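Long-range contact in Phi class glutathione transferase GSTF1 (Populus tremula x Populus tremuloides, PDB 4RI6), which probably catalyses the conjugation of glutathione to electrophilic halides, giving S-substituted glutathione, a halide anion and a proton: residues 16-21 / 67-72. Sequence-based numbering, arbitrary orientation.
Sequences VSRVLA and FESRAI. With GSH (glutathione), chain C.
Just before helix 69-79, Phe67 sets its ring edge-to-face with Trp102 of the second subunit. Glu68 occupies the N-cap position; its chain, bent at chi2 (-68°), brings both carboxylate oxygens to the glutathione amino nitrogen, OE1 at 2.6 Å from GSH N1 and OE2 in a weak bond. Ser69 opens the helix and takes the γ-glutamyl carboxylate on two atoms: its backbone N donates to GSH O12 at 2.8 Å, and its OG donates to GSH O11 at 2.6 Å. The same OG accepts a bent bond (141°) from Arg18 NH1 at 3.0 Å, so Arg18 acts from the second shell. Here helix 14-25 of the beta-alpha-beta part meets helix 69-79 of the beta-beta-alpha part of the thioredoxin-like N-terminal domain, which binds glutathione. Arg70, extended from CG to NE, lays its guanidinium on one face of that of Arg18, centres 3.8 Å apart and planes 25° from parallel. Arg18 NH2 and Arg70 NH2 lie 3.3 Å apart, two donors that do not bond; Asp106 probably eases the like charges, forming a salt bridge with Arg70 and a weak, long ion pair with Arg18, while Ser168 bonds Arg18 NE. One turn on from Glu68, Ile72 presses CG2 against Val19 CG1 at 4.0 Å, while the other Val19 methyl, CG2, rests against Ser69 CB.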
ATOM      1  N   VAL A  16      11.769   7.243   4.844  1.00 18.13           N
ATOM      2  CA  VAL A  16      13.195   6.910   4.923  1.00 19.33           C
ATOM      3  C   VAL A  16      13.479   5.998   6.136  1.00 18.56           C
ATOM      4  O   VAL A  16      14.222   5.029   6.043  1.00 19.15           O
ATOM      5  CB  VAL A  16      14.080   8.190   5.025  1.00 20.20           C
ATOM      6  CG1 VAL A  16      15.557   7.822   5.250  1.00 21.38           C
ATOM      7  CG2 VAL A  16      13.923   9.064   3.762  1.00 21.55           C
ATOM      8  N   SER A  17      12.888   6.328   7.275  1.00 17.73           N
ATOM      9  CA  SER A  17      13.088   5.552   8.500  1.00 18.62           C
ATOM     10  C   SER A  17      12.662   4.097   8.341  1.00 18.74           C
ATOM     11  O   SER A  17      13.304   3.189   8.868  1.00 19.43           O
ATOM     12  CB  SER A  17      12.321   6.192   9.671  1.00 18.83           C
ATOM     13  OG  SER A  17      12.970   7.377  10.102  1.00 20.03           O
ATOM     14  N   ARG A  18      11.576   3.882   7.616  1.00 18.33           N
ATOM     15  CA  ARG A  18      11.108   2.541   7.310  1.00 18.20           C
ATOM     16  C   ARG A  18      12.191   1.766   6.573  1.00 17.98           C
ATOM     17  O   ARG A  18      12.485   0.620   6.899  1.00 18.87           O
ATOM     18  CB  ARG A  18       9.823   2.605   6.482  1.00 17.64           C
ATOM     19  CG  ARG A  18       9.280   1.251   6.077  1.00 18.45           C
ATOM     20  CD  ARG A  18       7.980   1.350   5.258  1.00 19.23           C
ATOM     21  NE  ARG A  18       6.947   1.880   6.124  1.00 19.80           N
ATOM     22  CZ  ARG A  18       6.498   3.125   6.130  1.00 20.63           C
ATOM     23  NH1 ARG A  18       6.928   4.025   5.251  1.00 19.09           N
ATOM     24  NH2 ARG A  18       5.602   3.462   7.036  1.00 21.85           N
ATOM     25  N   VAL A  19      12.810   2.398   5.589  1.00 18.01           N
ATOM     26  CA  VAL A  19      13.848   1.716   4.836  1.00 17.18           C
ATOM     27  C   VAL A  19      15.097   1.468   5.692  1.00 18.51           C
ATOM     28  O   VAL A  19      15.690   0.385   5.642  1.00 19.13           O
ATOM     29  CB  VAL A  19      14.204   2.512   3.558  1.00 18.05           C
ATOM     30  CG1 VAL A  19      15.424   1.938   2.870  1.00 18.51           C
ATOM     31  CG2 VAL A  19      13.032   2.514   2.608  1.00 18.18           C
ATOM     32  N   LEU A  20      15.497   2.467   6.477  1.00 19.49           N
ATOM     33  CA  LEU A  20      16.687   2.338   7.304  1.00 19.69           C
ATOM     34  C   LEU A  20      16.547   1.211   8.300  1.00 20.18           C
ATOM     35  O   LEU A  20      17.479   0.436   8.507  1.00 21.12           O
ATOM     36  CB  LEU A  20      16.987   3.646   8.046  1.00 20.17           C
ATOM     37  CG  LEU A  20      17.383   4.837   7.181  1.00 22.59           C
ATOM     38  CD1 LEU A  20      17.632   6.056   8.040  1.00 22.16           C
ATOM     39  CD2 LEU A  20      18.640   4.526   6.387  1.00 24.03           C
ATOM     40  N   ALA A  21      15.385   1.120   8.935  1.00 20.91           N
ATOM     41  CA  ALA A  21      15.166   0.078   9.914  1.00 21.00           C
ATOM     42  C   ALA A  21      15.267  -1.290   9.247  1.00 20.68           C
ATOM     43  O   ALA A  21      15.815  -2.232   9.832  1.00 22.06           O
ATOM     44  CB  ALA A  21      13.817   0.255  10.585  1.00 20.69           C
ATOM     45  N   PHE A  67      11.810   3.300  -6.032  1.00 18.84           N
ATOM     46  CA  PHE A  67      11.171   4.192  -5.077  1.00 19.09           C
ATOM     47  C   PHE A  67       9.969   3.489  -4.422  1.00 18.20           C
ATOM     48  O   PHE A  67       9.673   2.339  -4.726  1.00 17.15           O
ATOM     49  CB  PHE A  67      10.755   5.513  -5.736  1.00 20.43           C
ATOM     50  CG  PHE A  67       9.820   5.361  -6.905  1.00 20.61           C
ATOM     51  CD1 PHE A  67       8.454   5.375  -6.733  1.00 21.77           C
ATOM     52  CD2 PHE A  67      10.323   5.251  -8.197  1.00 21.55           C
ATOM     53  CE1 PHE A  67       7.605   5.246  -7.805  1.00 22.83           C
ATOM     54  CE2 PHE A  67       9.457   5.135  -9.272  1.00 23.19           C
ATOM     55  CZ  PHE A  67       8.096   5.125  -9.061  1.00 23.53           C
ATOM     56  N   GLU A  68       9.310   4.220  -3.524  1.00 17.96           N
ATOM     57  CA  GLU A  68       8.264   3.748  -2.595  1.00 16.21           C
ATOM     58  C   GLU A  68       8.872   2.851  -1.524  1.00 16.30           C
ATOM     59  O   GLU A  68       9.348   1.762  -1.786  1.00 17.92           O
ATOM     60  CB  GLU A  68       7.099   3.033  -3.299  1.00 17.80           C
ATOM     61  CG  GLU A  68       6.075   4.021  -3.830  1.00 19.57           C
ATOM     62  CD  GLU A  68       5.322   4.755  -2.734  1.00 21.65           C
ATOM     63  OE1 GLU A  68       5.439   4.368  -1.550  1.00 21.15           O
ATOM     64  OE2 GLU A  68       4.596   5.717  -3.058  1.00 24.73           O
ATOM     65  N   SER A  69       8.829   3.352  -0.302  1.00 16.18           N
ATOM     66  CA  SER A  69       9.484   2.684   0.813  1.00 16.59           C
ATOM     67  C   SER A  69       9.142   1.209   0.972  1.00 16.96           C
ATOM     68  O   SER A  69      10.036   0.401   1.190  1.00 17.05           O
ATOM     69  CB  SER A  69       9.192   3.430   2.127  1.00 16.91           C
ATOM     70  OG  SER A  69       7.816   3.464   2.476  1.00 17.16           O
ATOM     71  N   ARG A  70       7.874   0.831   0.851  1.00 16.70           N
ATOM     72  CA  ARG A  70       7.523  -0.558   1.085  1.00 15.69           C
ATOM     73  C   ARG A  70       8.011  -1.457  -0.056  1.00 16.52           C
ATOM     74  O   ARG A  70       8.340  -2.607   0.185  1.00 16.97           O
ATOM     75  CB  ARG A  70       6.022  -0.706   1.314  1.00 15.91           C
ATOM     76  CG  ARG A  70       5.563  -0.044   2.591  1.00 16.03           C
ATOM     77  CD  ARG A  70       4.061   0.097   2.672  1.00 15.95           C
ATOM     78  NE  ARG A  70       3.655   0.951   3.803  1.00 15.35           N
ATOM     79  CZ  ARG A  70       3.639   2.282   3.776  1.00 15.68           C
ATOM     80  NH1 ARG A  70       3.990   2.954   2.679  1.00 16.35           N
ATOM     81  NH2 ARG A  70       3.247   2.953   4.843  1.00 16.15           N
ATOM     82  N   ALA A  71       8.080  -0.926  -1.282  1.00 17.19           N
ATOM     83  CA  ALA A  71       8.640  -1.668  -2.417  1.00 17.22           C
ATOM     84  C   ALA A  71      10.139  -1.857  -2.243  1.00 16.96           C
ATOM     85  O   ALA A  71      10.684  -2.938  -2.453  1.00 18.21           O
ATOM     86  CB  ALA A  71       8.342  -0.946  -3.752  1.00 17.56           C
ATOM     87  N   ILE A  72      10.801  -0.794  -1.823  1.00 17.45           N
ATOM     88  CA  ILE A  72      12.224  -0.875  -1.524  1.00 17.97           C
ATOM     89  C   ILE A  72      12.483  -1.956  -0.461  1.00 18.91           C
ATOM     90  O   ILE A  72      13.408  -2.755  -0.583  1.00 18.32           O
ATOM     91  CB  ILE A  72      12.761   0.493  -1.050  1.00 18.55           C
ATOM     92  CG1 ILE A  72      12.688   1.498  -2.207  1.00 18.54           C
ATOM     93  CG2 ILE A  72      14.204   0.373  -0.546  1.00 19.58           C
ATOM     94  CD1 ILE A  72      12.911   2.924  -1.816  1.00 19.09           C
TER
HETATM   95  N1  GSH C 500       4.573   6.541  -0.348  0.58 23.00           N
HETATM   96  CA1 GSH C 500       5.933   7.049  -0.303  0.58 29.21           C
HETATM   97  C1  GSH C 500       6.945   6.083   0.279  0.58 18.45           C
HETATM   98  O11 GSH C 500       6.525   5.333   1.138  0.58 14.60           O
HETATM   99  O12 GSH C 500       8.132   6.030  -0.119  0.58 17.58           O
HETATM  100  CB1 GSH C 500       5.793   8.247   0.608  0.58 31.91           C
HETATM  101  CG1 GSH C 500       6.908   9.207   0.317  0.58 29.28           C
HETATM  102  CD1 GSH C 500       6.665  10.492   1.054  0.58 23.89           C
HETATM  103  OE1 GSH C 500       5.572  11.015   1.152  0.58 27.64           O
HETATM  104  N2  GSH C 500       7.772  10.997   1.549  0.58 25.99           N
HETATM  105  CA2 GSH C 500       7.899  12.227   2.268  0.58 52.92           C
HETATM  106  C2  GSH C 500       8.436  13.250   1.305  0.58 18.91           C
HETATM  107  O2  GSH C 500       9.223  12.885   0.462  0.58 22.81           O
HETATM  108  CB2 GSH C 500       8.847  11.921   3.435  0.58 21.30           C
HETATM  109  SG2 GSH C 500       7.976  11.303   4.892  0.58 28.96           S
HETATM  110  N3  GSH C 500       8.009  14.508   1.458  0.58 29.38           N
HETATM  111  CA3 GSH C 500       8.503  15.610   0.659  0.58 29.46           C
HETATM  112  C3  GSH C 500       7.608  15.926  -0.509  0.58 25.76           C
HETATM  113  O31 GSH C 500       6.615  15.198  -0.726  0.58 40.35           O
HETATM  114  O32 GSH C 500       7.896  16.909  -1.219  0.58 28.40           O